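Local atomic coordinates of transcriptional regulator, putative, Mar family (Thermotoga maritima, PDB entry 2ETH), a protein that probably binds DNA as a dimeric winged-helix transcriptional regulator of the MarR family. Residues Ala49-Ala54 with Gly113-Asn118; Lys59-Ile64 with Asn77-Leu82. All coordinates share one frame; numbering follows the deposited sequence.

Contact 1 of 2, residues Ala49-Ala54 with Gly113-Asn118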
loop_
_atom_site.group_PDB
_atom_site.type_symbol
_atom_site.label_atom_id
_atom_site.label_comp_id
_atom_site.label_asym_id
_atom_site.label_seq_id
_atom_site.Cartn_x
_atom_site.Cartn_y
_atom_site.Cartn_z
ATOM N N ALA A 49 -9.611 5.148 -1.871
ATOM C CA ALA A 49 -11.006 5.433 -2.247
ATOM C C ALA A 49 -11.276 5.115 -3.734
ATOM O O ALA A 49 -12.339 4.611 -4.075
ATOM C CB ALA A 49 -11.397 6.858 -1.908
ATOM N N PHE A 50 -10.313 5.394 -4.603
ATOM C CA PHE A 50 -10.438 5.110 -6.038
ATOM C C PHE A 50 -10.605 3.610 -6.257
ATOM O O PHE A 50 -11.558 3.206 -6.879
ATOM C CB PHE A 50 -9.232 5.646 -6.855
ATOM C CG PHE A 50 -9.267 5.264 -8.332
ATOM C CD1 PHE A 50 -10.185 5.866 -9.213
ATOM C CD2 PHE A 50 -8.414 4.270 -8.835
ATOM C CE1 PHE A 50 -10.218 5.489 -10.561
ATOM C CE2 PHE A 50 -8.452 3.900 -10.176
ATOM C CZ PHE A 50 -9.329 4.513 -11.042
ATOM N N LEU A 51 -9.716 2.790 -5.689
ATOM C CA LEU A 51 -9.825 1.308 -5.815
ATOM C C LEU A 51 -11.094 0.727 -5.210
ATOM O O LEU A 51 -11.722 -0.188 -5.786
ATOM C CB LEU A 51 -8.613 0.624 -5.214
ATOM C CG LEU A 51 -7.284 0.843 -5.959
ATOM C CD1 LEU A 51 -6.108 0.341 -5.093
ATOM C CD2 LEU A 51 -7.332 0.132 -7.334
ATOM N N TYR A 52 -11.502 1.256 -4.075
ATOM C CA TYR A 52 -12.740 0.807 -3.463
ATOM C C TYR A 52 -13.861 0.935 -4.471
ATOM O O TYR A 52 -14.539 -0.041 -4.746
ATOM C CB TYR A 52 -13.023 1.602 -2.189
ATOM C CG TYR A 52 -14.293 1.229 -1.475
ATOM C CD1 TYR A 52 -14.580 -0.102 -1.209
ATOM C CD2 TYR A 52 -15.202 2.202 -1.049
ATOM C CE1 TYR A 52 -15.743 -0.477 -0.536
ATOM C CE2 TYR A 52 -16.356 1.843 -0.378
ATOM C CZ TYR A 52 -16.616 0.470 -0.129
ATOM O OH TYR A 52 -17.768 0.016 0.492
ATOM N N VAL A 53 -14.034 2.107 -5.072
ATOM C CA VAL A 53 -15.053 2.269 -6.135
ATOM C C VAL A 53 -14.760 1.479 -7.414
ATOM O O VAL A 53 -15.674 0.928 -8.021
ATOM C CB VAL A 53 -15.337 3.827 -6.484
ATOM C CG1 VAL A 53 -16.303 3.981 -7.707
ATOM C CG2 VAL A 53 -15.895 4.538 -5.261
ATOM N N ALA A 54 -13.492 1.436 -7.838
ATOM C CA ALA A 54 -13.117 0.709 -9.053
ATOM C C ALA A 54 -13.339 -0.774 -8.901
ATOM O O ALA A 54 -13.696 -1.428 -9.871
ATOM C CB ALA A 54 -11.667 0.995 -9.441
ATOM N N GLY A 113 -8.049 -0.327 -15.583
ATOM C CA GLY A 113 -7.646 -1.365 -16.510
ATOM C C GLY A 113 -6.140 -1.536 -16.589
ATOM O O GLY A 113 -5.640 -2.649 -16.641
ATOM N N GLU A 114 -5.405 -0.438 -16.585
ATOM C CA GLU A 114 -3.969 -0.542 -16.526
ATOM C C GLU A 114 -3.513 -1.175 -15.221
ATOM O O GLU A 114 -2.556 -1.932 -15.191
ATOM C CB GLU A 114 -3.321 0.827 -16.622
ATOM C CG GLU A 114 -3.403 1.457 -17.982
ATOM C CD GLU A 114 -2.979 2.929 -17.928
ATOM O OE1 GLU A 114 -2.257 3.266 -16.938
ATOM O OE2 GLU A 114 -3.365 3.733 -18.838
ATOM N N ILE A 115 -4.159 -0.790 -14.137
ATOM C CA ILE A 115 -3.778 -1.244 -12.819
ATOM C C ILE A 115 -4.012 -2.758 -12.680
ATOM O O ILE A 115 -3.179 -3.473 -12.142
ATOM C CB ILE A 115 -4.582 -0.479 -11.752
ATOM C CG1 ILE A 115 -3.961 0.897 -11.523
ATOM C CG2 ILE A 115 -4.597 -1.248 -10.434
ATOM C CD1 ILE A 115 -4.725 1.709 -10.473
ATOM N N LEU A 116 -5.171 -3.191 -13.158
ATOM C CA LEU A 116 -5.574 -4.586 -13.159
ATOM C C LEU A 116 -4.632 -5.398 -14.042
ATOM O O LEU A 116 -4.199 -6.474 -13.668
ATOM C CB LEU A 116 -7.014 -4.718 -13.624
ATOM C CG LEU A 116 -7.614 -6.111 -13.611
ATOM C CD1 LEU A 116 -7.211 -6.897 -12.311
ATOM C CD2 LEU A 116 -9.190 -6.004 -13.819
ATOM N N SER A 117 -4.234 -4.811 -15.169
ATOM C CA SER A 117 -3.289 -5.424 -16.072
ATOM C C SER A 117 -1.897 -5.581 -15.427
ATOM O O SER A 117 -1.236 -6.598 -15.581
ATOM C CB SER A 117 -3.206 -4.578 -17.324
ATOM O OG SER A 117 -2.517 -5.249 -18.352
ATOM N N ASN A 118 -1.459 -4.571 -14.692
ATOM C CA ASN A 118 -0.178 -4.642 -14.010
ATOM C C ASN A 118 -0.214 -5.681 -12.914
ATOM O O ASN A 118 0.765 -6.368 -12.690
ATOM C CB ASN A 118 0.189 -3.278 -13.432
ATOM C CG ASN A 118 0.427 -2.247 -14.502
ATOM O OD1 ASN A 118 0.520 -2.578 -15.682
ATOM N ND2 ASN A 118 0.551 -0.982 -14.096
#

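Contact 2 of 2, residues Lys59-Ile64 with Asn77-Leu82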
loop_
_atom_site.group_PDB
_atom_site.type_symbol
_atom_site.label_atom_id
_atom_site.label_comp_id
_atom_site.label_asym_id
_atom_site.label_seq_id
_atom_site.Cartn_x
_atom_site.Cartn_y
_atom_site.Cartn_z
ATOM N N LYS A 59 -20.312 4.073 -5.134
ATOM C CA LYS A 59 -20.613 4.207 -3.711
ATOM C C LYS A 59 -21.226 5.552 -3.349
ATOM O O LYS A 59 -20.851 6.592 -3.874
ATOM C CB LYS A 59 -19.339 4.087 -2.886
ATOM C CG LYS A 59 -18.593 2.817 -3.056
ATOM C CD LYS A 59 -19.332 1.709 -2.348
ATOM C CE LYS A 59 -18.916 0.340 -2.859
ATOM N NZ LYS A 59 -20.154 -0.366 -3.142
ATOM N N LYS A 60 -22.123 5.522 -2.375
ATOM C CA LYS A 60 -22.583 6.723 -1.701
ATOM C C LYS A 60 -21.422 7.298 -0.860
ATOM O O LYS A 60 -20.437 6.612 -0.489
ATOM C CB LYS A 60 -23.784 6.409 -0.821
ATOM C CG LYS A 60 -25.034 5.907 -1.570
ATOM C CD LYS A 60 -26.313 6.179 -0.754
HETATM N N MSE A 61 -21.513 8.576 -0.597
HETATM C CA MSE A 61 -20.480 9.263 0.143
HETATM C C MSE A 61 -20.412 8.660 1.551
HETATM O O MSE A 61 -19.306 8.419 2.050
HETATM C CB MSE A 61 -20.762 10.765 0.154
HETATM C CG MSE A 61 -20.692 11.389 -1.241
HETATM SE SE MSE A 61 -18.852 11.778 -1.868
HETATM C CE MSE A 61 -18.782 13.582 -1.212
ATOM N N LYS A 62 -21.584 8.374 2.143
ATOM C CA LYS A 62 -21.701 7.587 3.400
ATOM C C LYS A 62 -20.871 6.321 3.389
ATOM O O LYS A 62 -20.184 6.027 4.351
ATOM C CB LYS A 62 -23.148 7.126 3.660
ATOM C CG LYS A 62 -24.201 8.177 3.610
ATOM N N GLU A 63 -21.001 5.557 2.309
ATOM C CA GLU A 63 -20.335 4.284 2.134
ATOM C C GLU A 63 -18.847 4.479 2.157
ATOM O O GLU A 63 -18.137 3.641 2.700
ATOM C CB GLU A 63 -20.729 3.633 0.795
ATOM C CG GLU A 63 -21.797 2.563 0.864
ATOM C CD GLU A 63 -22.852 2.618 -0.262
ATOM O OE1 GLU A 63 -22.541 2.745 -1.470
ATOM O OE2 GLU A 63 -24.042 2.511 0.083
ATOM N N ILE A 64 -18.365 5.577 1.565
ATOM C CA ILE A 64 -16.916 5.795 1.458
ATOM C C ILE A 64 -16.389 6.269 2.799
ATOM O O ILE A 64 -15.319 5.887 3.173
ATOM C CB ILE A 64 -16.514 6.771 0.289
ATOM C CG1 ILE A 64 -17.054 6.269 -1.056
ATOM C CG2 ILE A 64 -14.989 6.918 0.168
ATOM C CD1 ILE A 64 -16.854 7.255 -2.210
ATOM N N ASN A 77 -13.233 15.854 0.238
ATOM C CA ASN A 77 -11.917 16.222 -0.255
ATOM C C ASN A 77 -11.226 15.148 -1.063
ATOM O O ASN A 77 -10.679 15.432 -2.102
ATOM C CB ASN A 77 -11.004 16.548 0.900
ATOM C CG ASN A 77 -11.311 17.874 1.516
ATOM O OD1 ASN A 77 -11.825 18.791 0.853
ATOM N ND2 ASN A 77 -10.990 18.002 2.799
ATOM N N VAL A 78 -11.188 13.920 -0.578
ATOM C CA VAL A 78 -10.601 12.862 -1.364
ATOM C C VAL A 78 -11.357 12.798 -2.706
ATOM O O VAL A 78 -10.736 12.790 -3.764
ATOM C CB VAL A 78 -10.629 11.532 -0.619
ATOM C CG1 VAL A 78 -10.244 10.372 -1.542
ATOM C CG2 VAL A 78 -9.721 11.591 0.557
ATOM N N VAL A 79 -12.689 12.838 -2.674
ATOM C CA VAL A 79 -13.475 12.699 -3.918
ATOM C C VAL A 79 -13.287 13.938 -4.804
ATOM O O VAL A 79 -13.040 13.792 -6.006
ATOM C CB VAL A 79 -14.984 12.381 -3.664
ATOM C CG1 VAL A 79 -15.719 12.264 -4.960
ATOM C CG2 VAL A 79 -15.154 11.113 -2.872
ATOM N N ASP A 80 -13.353 15.147 -4.232
ATOM C CA ASP A 80 -13.065 16.364 -5.034
ATOM C C ASP A 80 -11.682 16.245 -5.696
ATOM O O ASP A 80 -11.489 16.630 -6.850
ATOM C CB ASP A 80 -13.118 17.680 -4.206
ATOM C CG ASP A 80 -14.552 18.218 -3.994
ATOM N N SER A 81 -10.714 15.691 -4.985
ATOM C CA SER A 81 -9.390 15.561 -5.578
ATOM C C SER A 81 -9.344 14.540 -6.712
ATOM O O SER A 81 -8.757 14.769 -7.733
ATOM C CB SER A 81 -8.345 15.237 -4.540
ATOM O OG SER A 81 -7.415 14.396 -5.166
ATOM N N LEU A 82 -9.986 13.409 -6.514
ATOM C CA LEU A 82 -10.119 12.389 -7.556
ATOM C C LEU A 82 -10.862 12.943 -8.744
ATOM O O LEU A 82 -10.592 12.629 -9.886
ATOM C CB LEU A 82 -10.872 11.166 -7.005
ATOM C CG LEU A 82 -10.050 10.270 -6.085
ATOM C CD1 LEU A 82 -10.931 9.178 -5.487
ATOM C CD2 LEU A 82 -8.819 9.662 -6.897
#

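Contact 1 of 2, residues Ala49-Ala54 with Gly113-Asn118
I115 of helix 106-127 reaches across to two neighbouring residues of helix 44-56, F50 and L51, and its two branches divide the work. The contact is wholly apolar. The longer branch ends in CD1, which comes up to the F50 ring at its edge, close to the ring plane, with F50 CE2 to I115 CD1 at 4.3 Å. The CB of F50 points toward helix 106-127, and with CG anti to the backbone N (chi1 175°) the ring continues so that its CE2 edge meets the isoleucine. The short branch of I115 serves L51: methyl CG2 lies 4.4 Å from L51 CD2, and L51 gets there by the end of its side chain.

No hydrogen bond links the two segments, and the nearest CA atoms, of L51 and I115, stay 9.6 Å apart.

Other apolar side chains pack beside these three. L82 and L104 pack on F50, while from the second subunit F23 lies on L51 and F19 on I115. With only two van der Waals touches and 88 Å² buried in all, the contact between the two segments is light and non-directional, and it lies beside apolar side chains of both subunits.

Contact 2 of 2, residues Lys59-Ile64 with Asn77-Leu82
The selenium of M61, a selenomethionine, meets one methyl of V79, CG2, at 3.9 Å, and the two side chains run at a slant to each other. M61 starts beside its backbone N with CG anti to the carbonyl carbon; this first torsion and the bend at chi2 (-80°) bring SE over to the valine, although the CB of M61 does not itself point at helix 72-84, and a further bend at chi3 sets the direction of the terminal CE. V79 does point there: its CG1 is anti to the backbone N (chi1 180°), and CG2, anti to the carbonyl carbon, is the branch that does the touching. The same methyl also receives I64 from the next turn of helix 61-67, with I64 CD1 to V79 CG2 at 4.3 Å, so both helical residues converge on one valine methyl. These two helices are the helix-turn-helix pair of the MarR winged-helix domain, in which helix 72-84 corresponds to the recognition helix, expected by family to enter the DNA major groove. V102 of the wing strand 100-104 packs on M61, I64 and V79 alike, and V88 of strand 88-92 adds to the cover of V79. At the start of helix 61-67, K60 occupies the N-cap position, and its backbone N donates to E63 OE1 over 3.0 Å at 159°, approaching from above the carboxylate plane rather than within it.

In the fold
The two contacts lie about 16 Å apart, centre to centre, within the same MarR-type domain. Along the chain their segments come in the order 49-54, 59-64, 77-82, 113-118, placing both partners of contact 2 between those of contact 1. Helix 44-56, which supplies one side of contact 1, also touches both segments of contact 2: A49 touches V78, F50 meets L82, and Y52 and V53 both pack on K59. Contact 2 lies between the two helices of the helix-turn-helix, whereas contact 1 joins helix 44-56 to the long helix 106-127. The probable DNA-reading unit is thus connected, through helix 44-56, to a surface packed against helix 15-30 of the second subunit.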